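Local coordinates for protein 4-hydroxybutyrate coenzyme A transferase (Shewanella oneidensis, PDB 2OAS) that binds coenzyme A and probably transfers it between carboxylic acids such as acetate and 4-hydroxybutyrate, at residues 354-357 with 358-362; 382-386 with 387-391. All blocks are in the same frame, centred on the assembly; numbering follows the deposited sequence.

Contact 1. Residues 354-357 with 358-362. With COA (coenzyme A), chain C.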
# COMPACT_ATOMS: atom_id res chain seq x y z
N THR A 354 14.48 -18.75 -10.08
CA THR A 354 14.49 -19.83 -9.10
C THR A 354 15.28 -19.53 -7.84
O THR A 354 15.79 -18.42 -7.65
CB THR A 354 15.06 -21.14 -9.69
OG1 THR A 354 16.47 -20.97 -9.94
CG2 THR A 354 14.35 -21.51 -10.98
N ALA A 355 15.39 -20.52 -6.97
CA ALA A 355 16.14 -20.38 -5.74
C ALA A 355 16.51 -21.76 -5.21
O ALA A 355 16.19 -22.78 -5.81
CB ALA A 355 15.31 -19.63 -4.72
N ALA A 356 17.20 -21.78 -4.08
CA ALA A 356 17.58 -23.04 -3.47
C ALA A 356 18.35 -23.92 -4.44
O ALA A 356 18.23 -25.14 -4.39
CB ALA A 356 16.35 -23.76 -2.97
N GLY A 357 19.14 -23.32 -5.30
CA GLY A 357 19.90 -24.11 -6.25
C GLY A 357 19.17 -24.31 -7.56
O GLY A 357 19.73 -24.86 -8.51
N GLY A 358 17.93 -23.86 -7.62
CA GLY A 358 17.16 -24.00 -8.84
C GLY A 358 16.06 -25.03 -8.71
O GLY A 358 15.45 -25.43 -9.71
N ARG A 359 15.80 -25.48 -7.49
CA ARG A 359 14.75 -26.47 -7.27
C ARG A 359 13.46 -25.80 -6.85
O ARG A 359 12.39 -26.41 -6.89
CB ARG A 359 15.16 -27.48 -6.21
CG ARG A 359 16.48 -27.17 -5.53
CD ARG A 359 17.60 -28.07 -6.08
NE ARG A 359 18.86 -27.84 -5.37
CZ ARG A 359 19.01 -27.93 -4.05
NH1 ARG A 359 20.19 -27.68 -3.49
NH2 ARG A 359 17.97 -28.26 -3.29
N ILE A 360 13.55 -24.55 -6.42
CA ILE A 360 12.36 -23.82 -6.01
C ILE A 360 12.11 -22.65 -6.96
O ILE A 360 13.01 -21.85 -7.24
CB ILE A 360 12.50 -23.28 -4.56
CG1 ILE A 360 12.73 -24.45 -3.59
CG2 ILE A 360 11.24 -22.52 -4.16
CD1 ILE A 360 13.00 -24.03 -2.14
N SER A 361 10.88 -22.56 -7.45
CA SER A 361 10.49 -21.49 -8.36
C SER A 361 10.03 -20.28 -7.54
O SER A 361 9.15 -20.41 -6.70
CB SER A 361 9.35 -21.98 -9.26
OG SER A 361 8.87 -20.94 -10.09
N ARG A 362 10.64 -19.12 -7.78
CA ARG A 362 10.26 -17.92 -7.06
C ARG A 362 8.86 -17.48 -7.50
O ARG A 362 8.13 -16.80 -6.78
CB ARG A 362 11.28 -16.80 -7.28
CG ARG A 362 12.64 -17.12 -6.69
CD ARG A 362 13.39 -15.87 -6.31
NE ARG A 362 14.66 -16.20 -5.68
CZ ARG A 362 15.45 -15.33 -5.07
NH1 ARG A 362 16.59 -15.74 -4.53
NH2 ARG A 362 15.12 -14.04 -5.00
N1A COA C . 11.53 -20.04 -1.55
C2A COA C . 12.52 -20.79 -0.78
N3A COA C . 13.82 -20.11 -0.62
C4A COA C . 14.09 -18.79 -1.21
C5A COA C . 13.11 -18.05 -1.96
C6A COA C . 11.80 -18.72 -2.15
N6A COA C . 10.77 -18.08 -2.88
N7A COA C . 13.64 -16.84 -2.40
C8A COA C . 14.95 -16.83 -1.89
N9A COA C . 15.25 -18.01 -1.16
C1B COA C . 16.49 -18.37 -0.50
C2B COA C . 17.82 -18.38 -1.31
O2B COA C . 18.30 -19.66 -1.54
C3B COA C . 18.80 -17.49 -0.56
O3B COA C . 20.03 -18.22 -0.25
P3B COA C . 21.26 -17.59 0.53
O7A COA C . 21.81 -16.37 -0.09
O8A COA C . 20.84 -17.25 1.92
O9A COA C . 22.30 -18.61 0.63
C4B COA C . 18.09 -16.97 0.64
O4B COA C . 16.76 -17.49 0.66
C5B COA C . 18.32 -15.41 0.43
O5B COA C . 17.67 -14.94 -0.76
P1A COA C . 18.17 -13.69 -1.75
O1A COA C . 19.50 -13.85 -2.26
O2A COA C . 17.24 -13.51 -2.92
O3A COA C . 18.05 -12.46 -0.77
P2A COA C . 18.38 -10.99 -1.18
O4A COA C . 19.46 -10.48 -0.34
O5A COA C . 18.80 -10.91 -2.57
O6A COA C . 17.21 -10.10 -1.18
CBP COA C . 14.87 -9.38 -0.57
CCP COA C . 15.86 -10.14 -1.63
CDP COA C . 15.07 -10.48 0.53
CEP COA C . 13.36 -9.41 -1.08
CAP COA C . 15.44 -7.89 -0.05
OAP COA C . 15.38 -7.14 -1.30
C9P COA C . 14.53 -7.19 0.97
O9P COA C . 14.89 -7.17 2.14
N8P COA C . 13.34 -6.59 0.48
C7P COA C . 12.27 -5.84 1.14
C6P COA C . 11.98 -4.39 0.62
C5P COA C . 12.83 -3.32 1.18
O5P COA C . 12.33 -2.23 1.50
N4P COA C . 14.22 -3.66 1.33
C3P COA C . 15.35 -2.90 1.85
C2P COA C . 15.55 -1.45 1.29
S1P COA C . 15.67 -0.19 2.59

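Contact 2. Residues 382-386 with 387-391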
# COMPACT_ATOMS: atom_id res chain seq x y z
N TYR A 382 5.99 -3.77 -13.17
CA TYR A 382 6.84 -4.71 -13.90
C TYR A 382 7.45 -5.76 -12.99
O TYR A 382 7.71 -5.50 -11.82
CB TYR A 382 7.99 -4.02 -14.60
CG TYR A 382 7.69 -3.39 -15.92
CD1 TYR A 382 7.54 -2.00 -16.04
CD2 TYR A 382 7.62 -4.17 -17.08
CE1 TYR A 382 7.33 -1.40 -17.26
CE2 TYR A 382 7.41 -3.58 -18.33
CZ TYR A 382 7.27 -2.19 -18.40
OH TYR A 382 7.06 -1.57 -19.62
N ILE A 383 7.71 -6.92 -13.56
CA ILE A 383 8.35 -8.01 -12.85
C ILE A 383 9.34 -8.58 -13.86
O ILE A 383 8.94 -8.95 -14.96
CB ILE A 383 7.34 -9.08 -12.43
CG1 ILE A 383 6.54 -8.55 -11.24
CG2 ILE A 383 8.05 -10.37 -12.05
CD1 ILE A 383 5.55 -9.52 -10.70
N VAL A 384 10.62 -8.60 -13.52
CA VAL A 384 11.65 -9.10 -14.43
C VAL A 384 12.41 -10.28 -13.87
O VAL A 384 12.64 -10.39 -12.66
CB VAL A 384 12.69 -8.03 -14.79
CG1 VAL A 384 12.03 -6.83 -15.43
CG2 VAL A 384 13.41 -7.60 -13.54
N THR A 385 12.84 -11.14 -14.77
CA THR A 385 13.58 -12.33 -14.43
C THR A 385 14.63 -12.50 -15.53
O THR A 385 14.61 -11.76 -16.52
CB THR A 385 12.63 -13.55 -14.42
OG1 THR A 385 11.86 -13.53 -13.21
CG2 THR A 385 13.38 -14.84 -14.52
N GLU A 386 15.53 -13.45 -15.35
CA GLU A 386 16.56 -13.70 -16.34
C GLU A 386 15.92 -14.08 -17.68
O GLU A 386 16.59 -14.13 -18.71
CB GLU A 386 17.51 -14.81 -15.86
CG GLU A 386 16.88 -16.20 -15.75
CD GLU A 386 16.61 -16.63 -14.30
OE1 GLU A 386 15.92 -15.90 -13.57
OE2 GLU A 386 17.10 -17.73 -13.91
N TYR A 387 14.62 -14.34 -17.67
CA TYR A 387 13.93 -14.74 -18.90
C TYR A 387 13.05 -13.66 -19.51
O TYR A 387 12.29 -13.93 -20.43
CB TYR A 387 13.10 -16.01 -18.64
CG TYR A 387 13.94 -17.21 -18.25
CD1 TYR A 387 14.74 -17.86 -19.18
CD2 TYR A 387 13.98 -17.66 -16.93
CE1 TYR A 387 15.57 -18.91 -18.82
CE2 TYR A 387 14.80 -18.72 -16.55
CZ TYR A 387 15.60 -19.34 -17.51
OH TYR A 387 16.47 -20.35 -17.15
N GLY A 388 13.16 -12.43 -19.01
CA GLY A 388 12.35 -11.35 -19.56
C GLY A 388 11.54 -10.56 -18.55
O GLY A 388 11.70 -10.72 -17.34
N ALA A 389 10.67 -9.70 -19.05
CA ALA A 389 9.84 -8.86 -18.20
C ALA A 389 8.36 -9.10 -18.43
O ALA A 389 7.95 -9.46 -19.53
CB ALA A 389 10.17 -7.39 -18.46
N ALA A 390 7.55 -8.88 -17.39
CA ALA A 390 6.11 -9.03 -17.50
C ALA A 390 5.44 -7.79 -16.93
O ALA A 390 5.68 -7.40 -15.79
CB ALA A 390 5.64 -10.28 -16.75
N ASN A 391 4.59 -7.16 -17.73
CA ASN A 391 3.88 -5.95 -17.33
C ASN A 391 2.50 -6.35 -16.85
O ASN A 391 1.70 -6.84 -17.63
CB ASN A 391 3.72 -5.03 -18.53
CG ASN A 391 3.38 -3.62 -18.12
OD1 ASN A 391 2.77 -3.39 -17.09
ND2 ASN A 391 3.78 -2.66 -18.94

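Contact 1. Residues 354-357 with 358-362
Thr354 and Ser361 form a non-hydrogen-bonded antiparallel pair, and Thr354 OG1, between its backbone N and carbonyl carbon (chi1 68°), packs on Gly358 CA at 3.3 Å. On the backbone, Thr354 O, which lies oblique to the Arg362 guanidinium, takes a weak bond from Arg362 NE (3.2 Å). Ala355 does most of the closing. Its O accepts from Gly358 N at 2.7 Å and from Ile360 N at 3.2 Å, the two donors coming from opposite faces of the carbonyl plane, while its N gives a weak bond to Ile360 O. Ala355 CB lies at the edge of the Arg362 guanidinium. Ala356 N adds a weak bond to ribose O2B, and Ala356 CB packs on Ile360 CD1 at 3.5 Å; CD1 in turn meets coenzyme A C2A at 3.5 Å on the adenine. Past Gly357 the chain doubles back. Arg362, extended from CG to NE, sends NH1 to coenzyme A O2A at 2.8 Å and NH2 to the same oxygen at 3.0 Å, a two-pronged grip on one phosphate oxygen, with adenine C8A over one guanidinium face. Through Ala355, Ala356, Ile360 and Arg362 this short beta hairpin lines the coenzyme A pocket, where Leu308 and Gly331 also bond the ligand.

Contact 2. Residues 382-386 with 387-391
Tyr387 and Glu386 meet at the bend of a hairpin, where Glu386 CG sits over one face of the tyrosine ring, 3.6 Å from its centroid, a CH-pi contact. With CG of Glu386 between the backbone N and the carbonyl carbon (chi1 67°) and the chain bent again at chi2, the side chain lies alongside the ring, and its carboxylate plane is only 12° from the ring plane. That carboxylate is held from outside the hairpin, OE1 accepting from Ser353 N, while the Tyr387 ring meets His409 edge-to-face. Thr385 CG2 approaches the same ring obliquely, 3.8 Å from Tyr387 CD2. The bend itself is a type I turn from Thr385 to Gly388, closed by Gly388 N to Thr385 O at 3.0 Å and Thr385 N to Gly388 O at 2.8 Å.

At the other end Tyr382 lies against Asn391, its non-hydrogen-bonded partner. The amide carbon Asn391 CG stands 4.0 Å above one face of the ring, displaced toward the rim, and Asn391 ND2 comes within 3.5 Å of Tyr382 OH; ring and amide planes are 37° apart. Tyr382 CD2 also reaches Ala389 CB, at 4.3 Å. Asn391 OD1 bonds Lys393 N, which would limit rotation of the amide. Were Tyr382 an alanine, Asn391 would probably lose the ring its amide lies against, and a gap would open beside Ala389 CB. Between the two ends, Ile383 and Ala390 exchange both backbone bonds, and Val384 CG1 touches Ala389 CB at 3.6 Å. The chemistry is thus divided: main-chain bonds set the pairing, while the side chains across it add apolar and ring-face contacts, with the polar ends of Glu386 and Asn391 bound elsewhere.

Overall arrangement
Both contacts are hairpins formed by neighbouring residues in the sequence, and contact 1 closes before contact 2 opens. Their centres are 16 Å apart and their nearest atoms about 5 Å apart, so they do not touch. They differ in their relation to the ligand: four residues of 354-362 touch coenzyme A, whereas in contact 2 the Glu386 side chain stays about 11 Å from it. Ser353, just before contact 1, connects them, its backbone bonding both Arg362 and the carboxylate of Glu386. The side chain of Thr385 also comes about 7 Å from that of Arg362. Contact 2 carries the edge strand 388-391 of the six-stranded mixed sheet; after strand 346-350 of that sheet the chain runs on to contact 1.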